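Local structure of periplasmic sugar-binding domain protein (Pseudomonas fluorescens Pf-5, 3H75) at residues G126-M129 with L130-L133; T157-A160 with Q161-R165; E190-Y193 with R194-Q197; A220-A223 with A224-L227. The protein probably binds a sugar in the periplasm as a two-domain solute-binding protein. All coordinates share one frame; numbering follows the deposited sequence.

All four contacts are single-helix turns of the second alpha/beta domain, in chain order 1, 2, 3, 4 on helices 122-137, 158-173, 189-202 and 214-226. Contacts 1 and 2, centres about 14 Å apart, lie on neighbouring helices along one face of the mixed sheet containing strands 146-152, 206-211 and 236-240. Contacts 3 and 4 lie on the other face, about 9 Å between centres, and touch through Ala196 with Ala220 and Ala223 and through a probable hydrogen bond from Tyr193 to Glu226. Contact 1 is about 21 Å from contact 4, centre to centre. Helices thus pack both faces of one domain's sheet, with contact 2 toward the probable ligand cleft.

Contact 1: G126-M129 with L130-L133; sequences GYRM and LKEL
CG of Lys131 lies over one face of the Tyr127 ring, one turn back along helix 122-137. It is 4.2 Å from the ring centroid of Tyr127, a CH-pi contact displaced toward the rim. Tyr127 swings its ring toward the following turn because CG stands anti to the backbone N (chi1 176°). Lys131 has CG beside its own backbone N, which leans the chain back to meet the ring. Beyond CG the chain bends at chi3 and chi4, but its CD is modelled too close to the ring, so the placing of the lysine end is doubtful. As modelled, it runs beside the Arg128 side chain in the same direction. A bend at chi2 (-64°) carries the Arg128 guanidinium across to Tyr127, whose CE2 sits 3.9 Å above the middle of the Arg128 guanidinium plane. Among the backbone bonds, Lys131 N reaches Tyr127 O at 3.2 Å, almost straight at 172°. On the sheet side, CG of Leu133 presses to 3.2 Å from Met129 O. Leu133 and the selenomethionine Met129 pack on strand 236-240, whereas Leu130 meets helix 158-173. The polar ends look outside this turn: Tyr127 OH bonds to Glu173, its ring takes a cation-pi contact from Arg169, and Arg128 NE pairs with Glu124. Two like charges, Arg128 and Lys131, share this side of the helix and probably oppose each other, a cost that the salt bridge of Arg128 to Glu124 is likely to offset in part.

Contact 2: T157-A160 with Q161-R165; sequences TPAA and QLRER
The guanidinium of Arg163 carries CB of Ala159 on one face, 4.1 Å above the plane and toward its rim. Its N-H groups reach beyond this turn: NE makes a salt bridge with Asp122, while NH1 bonds to Ala212 O and to a bound glycerol. The chain leading there is extended from CG to NE and passes the carbonyl of Ala159, with CG of Arg163 3.1 Å from Ala159 O. The other flat group, the amide of Gln161, runs back alongside the helix start on a chain extended beyond CG, and OE1 of Gln161 is 3.6 Å from CA of Pro158. With CG beside its own backbone N (chi1 -57°), Gln161 brings CG to a tight 3.0 Å from Thr157 O. That carbonyl also accepts Gln161 N, at 3.0 Å. Thr157 is the N-cap of helix 158-173: its OG1 takes a weak bond of 3.4 Å from Ala160 N and bonds to Leu154 O as well. Leu162 N closes the next turn on Pro158 O at 2.7 Å. A leucine in place of Arg163 would probably leave Asp122 without its charged mate and Ala212 O without this N-H. The turn follows strand 146-152 in a beta-alpha-beta unit, and Pro158 touches Ser94. A sulfate lies near Ala159; like the glycerol, it is probably from the crystallisation liquor. Arg163, held by Asp122, presents NH1 to that glycerol, which is consistent with a lining of the cleft where relatives hold their ligand.

Contact 3: E190-Y193 with R194-Q197; sequences ERAY and RQAQ
Tyr193 and Gln197, one turn apart on helix 189-202, stack flat groups in the closely packed part of this contact. The Gln197 amide lies over one face of the ring with the planes 26° apart, and NE2 of Gln197 is 3.5 Å from CZ of Tyr193. Tyr193 has CG anti to the backbone N (chi1 167°), which sends the ring along the helix toward Gln197. CE2 of Tyr193 sits over one face of the Arg194 guanidinium, 3.8 Å above its plane and near its rim, with the two planes 54° apart. Arg194, the outer and exposed member of this group, bends at chi2, and its NH1 donates to OE1 of Gln197 at 3.1 Å, fixing the amide's rotation. Tyr193 OH bonds to Glu226 of helix 214-226, which also draws a weak bond from Gln197 NE2. Ala192 and Ala196 are buried beside this group, Ala196 CB 3.2 Å from Ala192 O. In the alpha/beta layering of the domain, Ala196 packs on Ala220 and Ala223 of helix 214-226, and both alanines meet Phe151 of strand 146-152. The packing is looser round Arg191, where NE2 of Gln195 lies over one face of the guanidinium, 3.6 Å from NH2 of Arg191: two nitrogens, both donors, with no bond between them. What holds the pair is the shared carbonyl of Tyr184, bonded by Arg191 NE and weakly by Gln195 NE2. Glu190, at the start of the turn, is exposed to solvent.

Contact 4: A220-A223 with A224-L227; sequences AMQA and AREL
Gln222 threads between Arg225 and Glu226, and its CB, CG, CD and NE2 each meet one or both. CB of Gln222 lies 3.5 Å from NH2 of Arg225. CG of Gln222, anti to the backbone N (chi1 -169°), is 3.5 Å from that same Arg225 NH2 and touches OE2 of Glu226 as well. CD of Gln222 passes 4.0 Å from Glu226 OE2, and at the tip NE2 of Gln222 donates a weak bond of 3.4 Å to this oxygen, with amide and carboxylate planes 64° apart. A bend at chi3 (-63°) folds the Arg225 guanidinium back onto the helix, so that CA of Gln222 sits 3.4 Å above one face, toward the rim. On that face lies the carbonyl of Met221 too, with NH1 of Arg225 3.6 Å from Met221 O; no hydrogen bond forms, but the negative end of the carbonyl dipole probably favours the cation. Were Gln222 an alanine, Glu226 OE2 would probably lose this weak N-H and Arg225 NH2 its contact with CG. The other carboxylate oxygen of Glu226 binds Tyr193 of the adjacent helix. Leu227 N bonds to Ala224 O at 3.0 Å and only weakly to Ala223 O. The small Ala220 and Ala223 pack on Ala196 of helix 189-202, and Ala224 meets Leu200 there. Ala220, Met221 and Ala224 rest on Phe237 of strand 236-240, the strand that completes the beta-alpha-beta unit begun by strand 206-211.

Contact 1: G126-M129 with L130-L133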
ATOM      1  N   GLY A 126      -3.719   9.258  -2.527  1.00  6.50           N
ATOM      2  CA  GLY A 126      -2.941  10.281  -3.207  1.00  6.09           C
ATOM      3  C   GLY A 126      -3.656  11.617  -3.197  1.00  5.75           C
ATOM      4  O   GLY A 126      -3.053  12.674  -3.018  1.00  6.40           O
ATOM      5  N   TYR A 127      -4.964  11.565  -3.401  1.00  7.40           N
ATOM      6  CA  TYR A 127      -5.798  12.762  -3.408  1.00  6.52           C
ATOM      7  C   TYR A 127      -5.827  13.388  -2.012  1.00  6.41           C
ATOM      8  O   TYR A 127      -5.549  14.576  -1.839  1.00  7.22           O
ATOM      9  CB  TYR A 127      -7.214  12.370  -3.831  1.00  7.45           C
ATOM     10  CG  TYR A 127      -8.231  13.486  -3.806  1.00 10.10           C
ATOM     11  CD1 TYR A 127      -8.189  14.516  -4.743  1.00  9.92           C
ATOM     12  CD2 TYR A 127      -9.265  13.486  -2.870  1.00 11.31           C
ATOM     13  CE1 TYR A 127      -9.154  15.518  -4.752  1.00 13.67           C
ATOM     14  CE2 TYR A 127     -10.237  14.486  -2.870  1.00 13.30           C
ATOM     15  CZ  TYR A 127     -10.174  15.496  -3.816  1.00 15.10           C
ATOM     16  OH  TYR A 127     -11.123  16.495  -3.815  1.00 16.78           O
ATOM     17  N   ARG A 128      -6.153  12.574  -1.016  1.00  6.72           N
ATOM     18  CA  ARG A 128      -6.247  13.057   0.356  1.00  8.87           C
ATOM     19  C   ARG A 128      -4.941  13.624   0.887  1.00  8.78           C
ATOM     20  O   ARG A 128      -4.958  14.569   1.668  1.00 10.11           O
ATOM     21  CB  ARG A 128      -6.762  11.942   1.270  1.00 11.41           C
ATOM     22  CG  ARG A 128      -8.242  11.623   1.051  1.00 16.82           C
ATOM     23  CD  ARG A 128      -9.117  12.821   1.403  1.00 18.63           C
ATOM     24  NE  ARG A 128     -10.465  12.708   0.849  1.00 23.38           N
ATOM     25  CZ  ARG A 128     -11.332  13.713   0.790  1.00 25.23           C
ATOM     26  NH1 ARG A 128     -10.995  14.910   1.254  1.00 27.87           N
ATOM     27  NH2 ARG A 128     -12.534  13.525   0.261  1.00 28.60           N
HETATM   28  N   MSE A 129      -3.806  13.073   0.467  1.00  7.72           N
HETATM   29  CA  MSE A 129      -2.546  13.617   0.963  1.00  8.03           C
HETATM   30  C   MSE A 129      -2.375  15.081   0.609  1.00  8.18           C
HETATM   31  O   MSE A 129      -1.982  15.875   1.459  1.00  8.01           O
HETATM   32  CB  MSE A 129      -1.345  12.830   0.445  1.00  8.12           C
HETATM   33  CG  MSE A 129      -1.128  11.504   1.166  1.00  8.00           C
HETATM   34 SE   MSE A 129       0.623  10.749   0.802  1.00 15.86          SE
HETATM   35  CE  MSE A 129       0.325  10.184  -1.041  1.00  8.71           C
ATOM     36  N   LEU A 130      -2.670  15.457  -0.630  1.00  7.45           N
ATOM     37  CA  LEU A 130      -2.513  16.858  -0.995  1.00  7.72           C
ATOM     38  C   LEU A 130      -3.554  17.714  -0.284  1.00  8.94           C
ATOM     39  O   LEU A 130      -3.223  18.789   0.209  1.00  8.55           O
ATOM     40  CB  LEU A 130      -2.612  17.068  -2.510  1.00 10.01           C
ATOM     41  CG  LEU A 130      -2.226  18.500  -2.914  1.00 10.12           C
ATOM     42  CD1 LEU A 130      -0.792  18.779  -2.490  1.00 14.51           C
ATOM     43  CD2 LEU A 130      -2.380  18.687  -4.405  1.00 12.90           C
ATOM     44  N   LYS A 131      -4.801  17.247  -0.227  1.00  8.86           N
ATOM     45  CA  LYS A 131      -5.846  18.021   0.447  1.00 11.00           C
ATOM     46  C   LYS A 131      -5.484  18.257   1.912  1.00 10.49           C
ATOM     47  O   LYS A 131      -5.671  19.360   2.432  1.00 10.08           O
ATOM     48  CB  LYS A 131      -7.202  17.314   0.350  1.00 12.78           C
ATOM     49  CG  LYS A 131      -7.825  17.391  -1.032  1.00 17.91           C
ATOM     50  CD  LYS A 131      -9.257  16.875  -1.036  1.00 22.43           C
ATOM     51  CE  LYS A 131     -10.201  17.768  -0.248  1.00 23.26           C
ATOM     52  NZ  LYS A 131     -10.405  19.098  -0.883  1.00 24.36           N
ATOM     53  N   GLU A 132      -4.955  17.228   2.569  1.00 11.00           N
ATOM     54  CA  GLU A 132      -4.558  17.333   3.970  1.00 10.51           C
ATOM     55  C   GLU A 132      -3.385  18.292   4.147  1.00  9.74           C
ATOM     56  O   GLU A 132      -3.368  19.100   5.080  1.00 10.59           O
ATOM     57  CB  GLU A 132      -4.182  15.954   4.517  1.00 14.36           C
ATOM     58  CG  GLU A 132      -5.371  15.083   4.869  1.00 20.79           C
ATOM     59  CD  GLU A 132      -6.102  15.596   6.092  1.00 26.76           C
ATOM     60  OE1 GLU A 132      -5.512  15.556   7.193  1.00 29.70           O
ATOM     61  OE2 GLU A 132      -7.257  16.049   5.951  1.00 30.52           O
ATOM     62  N   LEU A 133      -2.399  18.195   3.259  1.00  7.16           N
ATOM     63  CA  LEU A 133      -1.237  19.075   3.335  1.00  7.99           C
ATOM     64  C   LEU A 133      -1.684  20.524   3.178  1.00 10.24           C
ATOM     65  O   LEU A 133      -1.238  21.406   3.916  1.00  9.85           O
ATOM     66  CB  LEU A 133      -0.222  18.721   2.248  1.00  8.96           C
ATOM     67  CG  LEU A 133       0.619  17.457   2.444  1.00  9.43           C
ATOM     68  CD1 LEU A 133       1.433  17.207   1.177  1.00 10.39           C
ATOM     69  CD2 LEU A 133       1.542  17.613   3.656  1.00 10.51           C
TER

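Contact 2: T157-A160 with Q161-R165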
ATOM      1  N   THR A 157       4.361   1.020 -11.857  1.00 18.97           N
ATOM      2  CA  THR A 157       3.456   0.312 -10.953  1.00 16.58           C
ATOM      3  C   THR A 157       2.115   1.006 -10.738  1.00 15.58           C
ATOM      4  O   THR A 157       2.029   2.235 -10.722  1.00 13.80           O
ATOM      5  CB  THR A 157       4.105   0.092  -9.569  1.00 18.43           C
ATOM      6  OG1 THR A 157       4.202   1.346  -8.876  1.00 17.25           O
ATOM      7  CG2 THR A 157       5.496  -0.501  -9.725  1.00 18.57           C
ATOM      8  N   PRO A 158       1.044   0.217 -10.577  1.00 13.91           N
ATOM      9  CA  PRO A 158      -0.289   0.784 -10.356  1.00 14.28           C
ATOM     10  C   PRO A 158      -0.385   1.600  -9.061  1.00 13.04           C
ATOM     11  O   PRO A 158      -1.112   2.588  -9.007  1.00 12.10           O
ATOM     12  CB  PRO A 158      -1.203  -0.446 -10.366  1.00 16.64           C
ATOM     13  CG  PRO A 158      -0.269  -1.597 -10.057  1.00 18.66           C
ATOM     14  CD  PRO A 158       0.964  -1.232 -10.815  1.00 14.63           C
ATOM     15  N   ALA A 159       0.347   1.200  -8.025  1.00 11.28           N
ATOM     16  CA  ALA A 159       0.308   1.945  -6.768  1.00  9.76           C
ATOM     17  C   ALA A 159       0.774   3.373  -7.020  1.00 11.34           C
ATOM     18  O   ALA A 159       0.180   4.335  -6.524  1.00 10.02           O
ATOM     19  CB  ALA A 159       1.201   1.283  -5.727  1.00 10.99           C
ATOM     20  N   ALA A 160       1.844   3.511  -7.794  1.00 10.01           N
ATOM     21  CA  ALA A 160       2.375   4.827  -8.111  1.00  9.93           C
ATOM     22  C   ALA A 160       1.405   5.571  -9.024  1.00 10.30           C
ATOM     23  O   ALA A 160       1.085   6.736  -8.783  1.00 10.60           O
ATOM     24  CB  ALA A 160       3.736   4.701  -8.789  1.00 11.47           C
ATOM     25  N   GLN A 161       0.938   4.898 -10.073  1.00  9.82           N
ATOM     26  CA  GLN A 161       0.014   5.519 -11.020  1.00  9.43           C
ATOM     27  C   GLN A 161      -1.270   6.007 -10.356  1.00  8.88           C
ATOM     28  O   GLN A 161      -1.714   7.133 -10.599  1.00  8.77           O
ATOM     29  CB  GLN A 161      -0.343   4.534 -12.136  1.00 10.31           C
ATOM     30  CG  GLN A 161       0.851   4.000 -12.898  1.00 15.94           C
ATOM     31  CD  GLN A 161       0.442   2.994 -13.953  1.00 18.06           C
ATOM     32  OE1 GLN A 161      -0.377   2.115 -13.697  1.00 18.22           O
ATOM     33  NE2 GLN A 161       1.020   3.110 -15.144  1.00 24.13           N
ATOM     34  N   LEU A 162      -1.871   5.156  -9.528  1.00  8.32           N
ATOM     35  CA  LEU A 162      -3.111   5.506  -8.848  1.00  8.40           C
ATOM     36  C   LEU A 162      -2.930   6.637  -7.845  1.00  7.99           C
ATOM     37  O   LEU A 162      -3.764   7.539  -7.765  1.00  6.53           O
ATOM     38  CB  LEU A 162      -3.698   4.279  -8.151  1.00  9.93           C
ATOM     39  CG  LEU A 162      -4.262   3.212  -9.095  1.00 11.60           C
ATOM     40  CD1 LEU A 162      -4.647   1.966  -8.297  1.00 13.15           C
ATOM     41  CD2 LEU A 162      -5.464   3.779  -9.838  1.00 14.95           C
ATOM     42  N   ARG A 163      -1.849   6.601  -7.073  1.00  7.16           N
ATOM     43  CA  ARG A 163      -1.631   7.672  -6.114  1.00  5.41           C
ATOM     44  C   ARG A 163      -1.381   8.982  -6.854  1.00  6.36           C
ATOM     45  O   ARG A 163      -1.858  10.036  -6.431  1.00  5.63           O
ATOM     46  CB  ARG A 163      -0.480   7.316  -5.168  1.00  5.91           C
ATOM     47  CG  ARG A 163      -0.868   6.158  -4.261  1.00  6.32           C
ATOM     48  CD  ARG A 163       0.277   5.644  -3.408  1.00  8.34           C
ATOM     49  NE  ARG A 163      -0.071   4.333  -2.873  1.00  8.99           N
ATOM     50  CZ  ARG A 163       0.761   3.533  -2.212  1.00  8.21           C
ATOM     51  NH1 ARG A 163       2.014   3.900  -1.974  1.00  7.40           N
ATOM     52  NH2 ARG A 163       0.343   2.331  -1.832  1.00  9.29           N
ATOM     53  N   GLU A 164      -0.667   8.919  -7.975  1.00  6.34           N
ATOM     54  CA  GLU A 164      -0.407  10.123  -8.753  1.00  7.51           C
ATOM     55  C   GLU A 164      -1.706  10.650  -9.351  1.00  7.14           C
ATOM     56  O   GLU A 164      -1.908  11.862  -9.434  1.00  6.73           O
ATOM     57  CB  GLU A 164       0.582   9.858  -9.891  1.00 10.05           C
ATOM     58  CG  GLU A 164       0.992  11.146 -10.605  1.00 15.35           C
ATOM     59  CD  GLU A 164       1.964  10.924 -11.746  1.00 19.85           C
ATOM     60  OE1 GLU A 164       2.786   9.986 -11.651  1.00 18.48           O
ATOM     61  OE2 GLU A 164       1.916  11.704 -12.726  1.00 20.38           O
ATOM     62  N   ARG A 165      -2.587   9.747  -9.775  1.00  6.39           N
ATOM     63  CA  ARG A 165      -3.857  10.181 -10.345  1.00  6.48           C
ATOM     64  C   ARG A 165      -4.612  10.996  -9.297  1.00  6.41           C
ATOM     65  O   ARG A 165      -5.202  12.029  -9.613  1.00  6.35           O
ATOM     66  CB  ARG A 165      -4.699   8.974 -10.784  1.00  7.40           C
ATOM     67  CG  ARG A 165      -6.145   9.313 -11.142  1.00  9.90           C
ATOM     68  CD  ARG A 165      -6.248  10.325 -12.278  1.00 13.40           C
ATOM     69  NE  ARG A 165      -7.635  10.724 -12.514  1.00 15.43           N
ATOM     70  CZ  ARG A 165      -8.006  11.701 -13.336  1.00 13.42           C
ATOM     71  NH1 ARG A 165      -7.091  12.388 -14.008  1.00 11.97           N
ATOM     72  NH2 ARG A 165      -9.297  11.992 -13.484  1.00 14.38           N
TER

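Contact 3: E190-Y193 with R194-Q197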
ATOM      1  N   GLU A 190      17.068   6.577   0.093  1.00 16.51           N
ATOM      2  CA  GLU A 190      18.284   7.295  -0.274  1.00 19.11           C
ATOM      3  C   GLU A 190      18.169   7.983  -1.631  1.00 18.68           C
ATOM      4  O   GLU A 190      18.746   9.052  -1.832  1.00 18.53           O
ATOM      5  CB  GLU A 190      19.504   6.362  -0.249  1.00 23.52           C
ATOM      6  CG  GLU A 190      19.368   5.083  -1.038  1.00 29.10           C
ATOM      7  CD  GLU A 190      20.603   4.207  -0.921  1.00 34.05           C
ATOM      8  OE1 GLU A 190      21.015   3.910   0.223  1.00 36.38           O
ATOM      9  OE2 GLU A 190      21.157   3.813  -1.971  1.00 36.38           O
ATOM     10  N   ARG A 191      17.425   7.385  -2.556  1.00 16.93           N
ATOM     11  CA  ARG A 191      17.253   7.994  -3.874  1.00 16.78           C
ATOM     12  C   ARG A 191      16.461   9.292  -3.730  1.00 16.47           C
ATOM     13  O   ARG A 191      16.836  10.323  -4.285  1.00 14.42           O
ATOM     14  CB  ARG A 191      16.523   7.040  -4.826  1.00 17.92           C
ATOM     15  CG  ARG A 191      16.301   7.607  -6.226  1.00 19.12           C
ATOM     16  CD  ARG A 191      15.582   6.602  -7.113  1.00 21.86           C
ATOM     17  NE  ARG A 191      15.103   7.185  -8.365  1.00 22.53           N
ATOM     18  CZ  ARG A 191      15.879   7.501  -9.398  1.00 26.84           C
ATOM     19  NH1 ARG A 191      17.189   7.295  -9.344  1.00 25.31           N
ATOM     20  NH2 ARG A 191      15.339   8.019 -10.494  1.00 26.88           N
ATOM     21  N   ALA A 192      15.364   9.241  -2.981  1.00 14.71           N
ATOM     22  CA  ALA A 192      14.546  10.432  -2.765  1.00 15.17           C
ATOM     23  C   ALA A 192      15.382  11.474  -2.035  1.00 14.79           C
ATOM     24  O   ALA A 192      15.268  12.673  -2.296  1.00 13.80           O
ATOM     25  CB  ALA A 192      13.310  10.081  -1.943  1.00 13.93           C
ATOM     26  N   TYR A 193      16.219  11.006  -1.113  1.00 15.77           N
ATOM     27  CA  TYR A 193      17.091  11.888  -0.347  1.00 16.64           C
ATOM     28  C   TYR A 193      17.999  12.663  -1.298  1.00 16.53           C
ATOM     29  O   TYR A 193      18.139  13.880  -1.178  1.00 15.65           O
ATOM     30  CB  TYR A 193      17.946  11.068   0.626  1.00 16.87           C
ATOM     31  CG  TYR A 193      19.105  11.829   1.239  1.00 17.73           C
ATOM     32  CD1 TYR A 193      18.889  12.887   2.122  1.00 17.37           C
ATOM     33  CD2 TYR A 193      20.422  11.481   0.941  1.00 19.96           C
ATOM     34  CE1 TYR A 193      19.958  13.580   2.695  1.00 20.24           C
ATOM     35  CE2 TYR A 193      21.494  12.164   1.505  1.00 20.47           C
ATOM     36  CZ  TYR A 193      21.257  13.210   2.380  1.00 20.55           C
ATOM     37  OH  TYR A 193      22.321  13.874   2.946  1.00 21.83           O
ATOM     38  N   ARG A 194      18.610  11.951  -2.240  1.00 16.65           N
ATOM     39  CA  ARG A 194      19.506  12.574  -3.205  1.00 17.80           C
ATOM     40  C   ARG A 194      18.762  13.547  -4.108  1.00 17.33           C
ATOM     41  O   ARG A 194      19.243  14.645  -4.382  1.00 17.04           O
ATOM     42  CB  ARG A 194      20.205  11.504  -4.049  1.00 20.00           C
ATOM     43  CG  ARG A 194      21.183  10.633  -3.271  1.00 24.93           C
ATOM     44  CD  ARG A 194      22.274  11.472  -2.622  1.00 28.83           C
ATOM     45  NE  ARG A 194      23.218  10.656  -1.865  1.00 31.23           N
ATOM     46  CZ  ARG A 194      24.200  11.152  -1.118  1.00 32.10           C
ATOM     47  NH1 ARG A 194      24.367  12.466  -1.027  1.00 32.00           N
ATOM     48  NH2 ARG A 194      25.012  10.336  -0.458  1.00 32.66           N
ATOM     49  N   GLN A 195      17.581  13.144  -4.566  1.00 15.65           N
ATOM     50  CA  GLN A 195      16.779  14.000  -5.428  1.00 15.94           C
ATOM     51  C   GLN A 195      16.340  15.258  -4.680  1.00 15.11           C
ATOM     52  O   GLN A 195      16.350  16.356  -5.243  1.00 14.55           O
ATOM     53  CB  GLN A 195      15.552  13.230  -5.939  1.00 14.74           C
ATOM     54  CG  GLN A 195      15.894  12.029  -6.821  1.00 15.16           C
ATOM     55  CD  GLN A 195      14.685  11.156  -7.135  1.00 16.34           C
ATOM     56  OE1 GLN A 195      13.945  10.755  -6.236  1.00 16.59           O
ATOM     57  NE2 GLN A 195      14.488  10.847  -8.412  1.00 18.36           N
ATOM     58  N   ALA A 196      15.969  15.097  -3.410  1.00 14.01           N
ATOM     59  CA  ALA A 196      15.519  16.214  -2.583  1.00 15.19           C
ATOM     60  C   ALA A 196      16.624  17.230  -2.329  1.00 16.14           C
ATOM     61  O   ALA A 196      16.369  18.431  -2.283  1.00 16.15           O
ATOM     62  CB  ALA A 196      14.965  15.703  -1.252  1.00 12.74           C
ATOM     63  N   GLN A 197      17.852  16.752  -2.157  1.00 17.61           N
ATOM     64  CA  GLN A 197      18.967  17.663  -1.922  1.00 19.11           C
ATOM     65  C   GLN A 197      19.042  18.683  -3.047  1.00 19.18           C
ATOM     66  O   GLN A 197      19.277  19.865  -2.816  1.00 20.84           O
ATOM     67  CB  GLN A 197      20.291  16.903  -1.866  1.00 20.10           C
ATOM     68  CG  GLN A 197      20.515  16.082  -0.614  1.00 21.66           C
ATOM     69  CD  GLN A 197      21.888  15.438  -0.605  1.00 22.13           C
ATOM     70  OE1 GLN A 197      22.220  14.652  -1.491  1.00 22.91           O
ATOM     71  NE2 GLN A 197      22.696  15.776   0.394  1.00 22.62           N
TER

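Contact 4: A220-A223 with A224-L227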
ATOM      1  N   ALA A 220      13.465  12.759   1.942  1.00  9.47           N
ATOM      2  CA  ALA A 220      13.347  14.167   1.578  1.00  9.25           C
ATOM      3  C   ALA A 220      13.425  15.050   2.814  1.00 11.06           C
ATOM      4  O   ALA A 220      13.941  16.165   2.758  1.00 11.75           O
ATOM      5  CB  ALA A 220      12.029  14.412   0.836  1.00  9.47           C
HETATM    6  N   MSE A 221      12.905  14.554   3.930  1.00  9.27           N
HETATM    7  CA  MSE A 221      12.929  15.309   5.175  1.00 10.49           C
HETATM    8  C   MSE A 221      14.351  15.530   5.671  1.00 12.11           C
HETATM    9  O   MSE A 221      14.663  16.588   6.211  1.00 12.78           O
HETATM   10  CB  MSE A 221      12.104  14.590   6.241  1.00 11.51           C
HETATM   11  CG  MSE A 221      10.602  14.791   6.072  1.00 11.64           C
HETATM   12 SE   MSE A 221       9.538  13.541   7.091  1.00 19.09          SE
HETATM   13  CE  MSE A 221       9.946  14.166   8.884  1.00 15.23           C
ATOM     14  N   GLN A 222      15.213  14.537   5.483  1.00 13.26           N
ATOM     15  CA  GLN A 222      16.599  14.680   5.916  1.00 14.79           C
ATOM     16  C   GLN A 222      17.279  15.744   5.066  1.00 14.46           C
ATOM     17  O   GLN A 222      17.999  16.595   5.586  1.00 14.40           O
ATOM     18  CB  GLN A 222      17.356  13.358   5.779  1.00 14.63           C
ATOM     19  CG  GLN A 222      18.721  13.386   6.456  1.00 18.99           C
ATOM     20  CD  GLN A 222      19.421  12.046   6.419  1.00 20.60           C
ATOM     21  OE1 GLN A 222      18.791  11.002   6.583  1.00 21.17           O
ATOM     22  NE2 GLN A 222      20.736  12.067   6.220  1.00 22.62           N
ATOM     23  N   ALA A 223      17.047  15.696   3.758  1.00 15.25           N
ATOM     24  CA  ALA A 223      17.637  16.678   2.855  1.00 15.65           C
ATOM     25  C   ALA A 223      17.156  18.067   3.278  1.00 16.18           C
ATOM     26  O   ALA A 223      17.916  19.036   3.266  1.00 15.91           O
ATOM     27  CB  ALA A 223      17.222  16.385   1.417  1.00 15.18           C
ATOM     28  N   ALA A 224      15.888  18.152   3.663  1.00 15.10           N
ATOM     29  CA  ALA A 224      15.300  19.415   4.093  1.00 15.32           C
ATOM     30  C   ALA A 224      15.985  19.970   5.344  1.00 16.62           C
ATOM     31  O   ALA A 224      16.311  21.158   5.404  1.00 17.95           O
ATOM     32  CB  ALA A 224      13.805  19.228   4.352  1.00 14.74           C
ATOM     33  N   ARG A 225      16.198  19.115   6.341  1.00 18.55           N
ATOM     34  CA  ARG A 225      16.846  19.549   7.577  1.00 20.65           C
ATOM     35  C   ARG A 225      18.247  20.087   7.298  1.00 21.89           C
ATOM     36  O   ARG A 225      18.676  21.076   7.893  1.00 22.61           O
ATOM     37  CB  ARG A 225      16.935  18.390   8.580  1.00 20.63           C
ATOM     38  CG  ARG A 225      15.600  17.954   9.172  1.00 21.07           C
ATOM     39  CD  ARG A 225      15.803  17.019  10.363  1.00 21.62           C
ATOM     40  NE  ARG A 225      16.470  15.772   9.992  1.00 22.65           N
ATOM     41  CZ  ARG A 225      15.851  14.713   9.478  1.00 23.63           C
ATOM     42  NH1 ARG A 225      14.540  14.740   9.277  1.00 20.14           N
ATOM     43  NH2 ARG A 225      16.544  13.628   9.161  1.00 24.43           N
ATOM     44  N   GLU A 226      18.953  19.426   6.387  1.00 22.33           N
ATOM     45  CA  GLU A 226      20.306  19.821   6.019  1.00 24.48           C
ATOM     46  C   GLU A 226      20.375  21.193   5.357  1.00 24.59           C
ATOM     47  O   GLU A 226      21.426  21.836   5.359  1.00 26.00           O
ATOM     48  CB  GLU A 226      20.917  18.767   5.093  1.00 25.12           C
ATOM     49  CG  GLU A 226      21.432  17.538   5.822  1.00 28.64           C
ATOM     50  CD  GLU A 226      21.693  16.368   4.898  1.00 29.69           C
ATOM     51  OE1 GLU A 226      22.058  16.596   3.727  1.00 32.57           O
ATOM     52  OE2 GLU A 226      21.544  15.214   5.352  1.00 33.50           O
ATOM     53  N   LEU A 227      19.259  21.640   4.792  1.00 23.40           N
ATOM     54  CA  LEU A 227      19.211  22.937   4.128  1.00 23.56           C
ATOM     55  C   LEU A 227      18.686  24.029   5.051  1.00 23.92           C
ATOM     56  O   LEU A 227      18.608  25.196   4.664  1.00 24.88           O
ATOM     57  CB  LEU A 227      18.335  22.858   2.873  1.00 23.32           C
ATOM     58  CG  LEU A 227      18.838  21.927   1.765  1.00 24.16           C
ATOM     59  CD1 LEU A 227      17.849  21.922   0.611  1.00 26.13           C
ATOM     60  CD2 LEU A 227      20.211  22.383   1.289  1.00 26.84           C
TER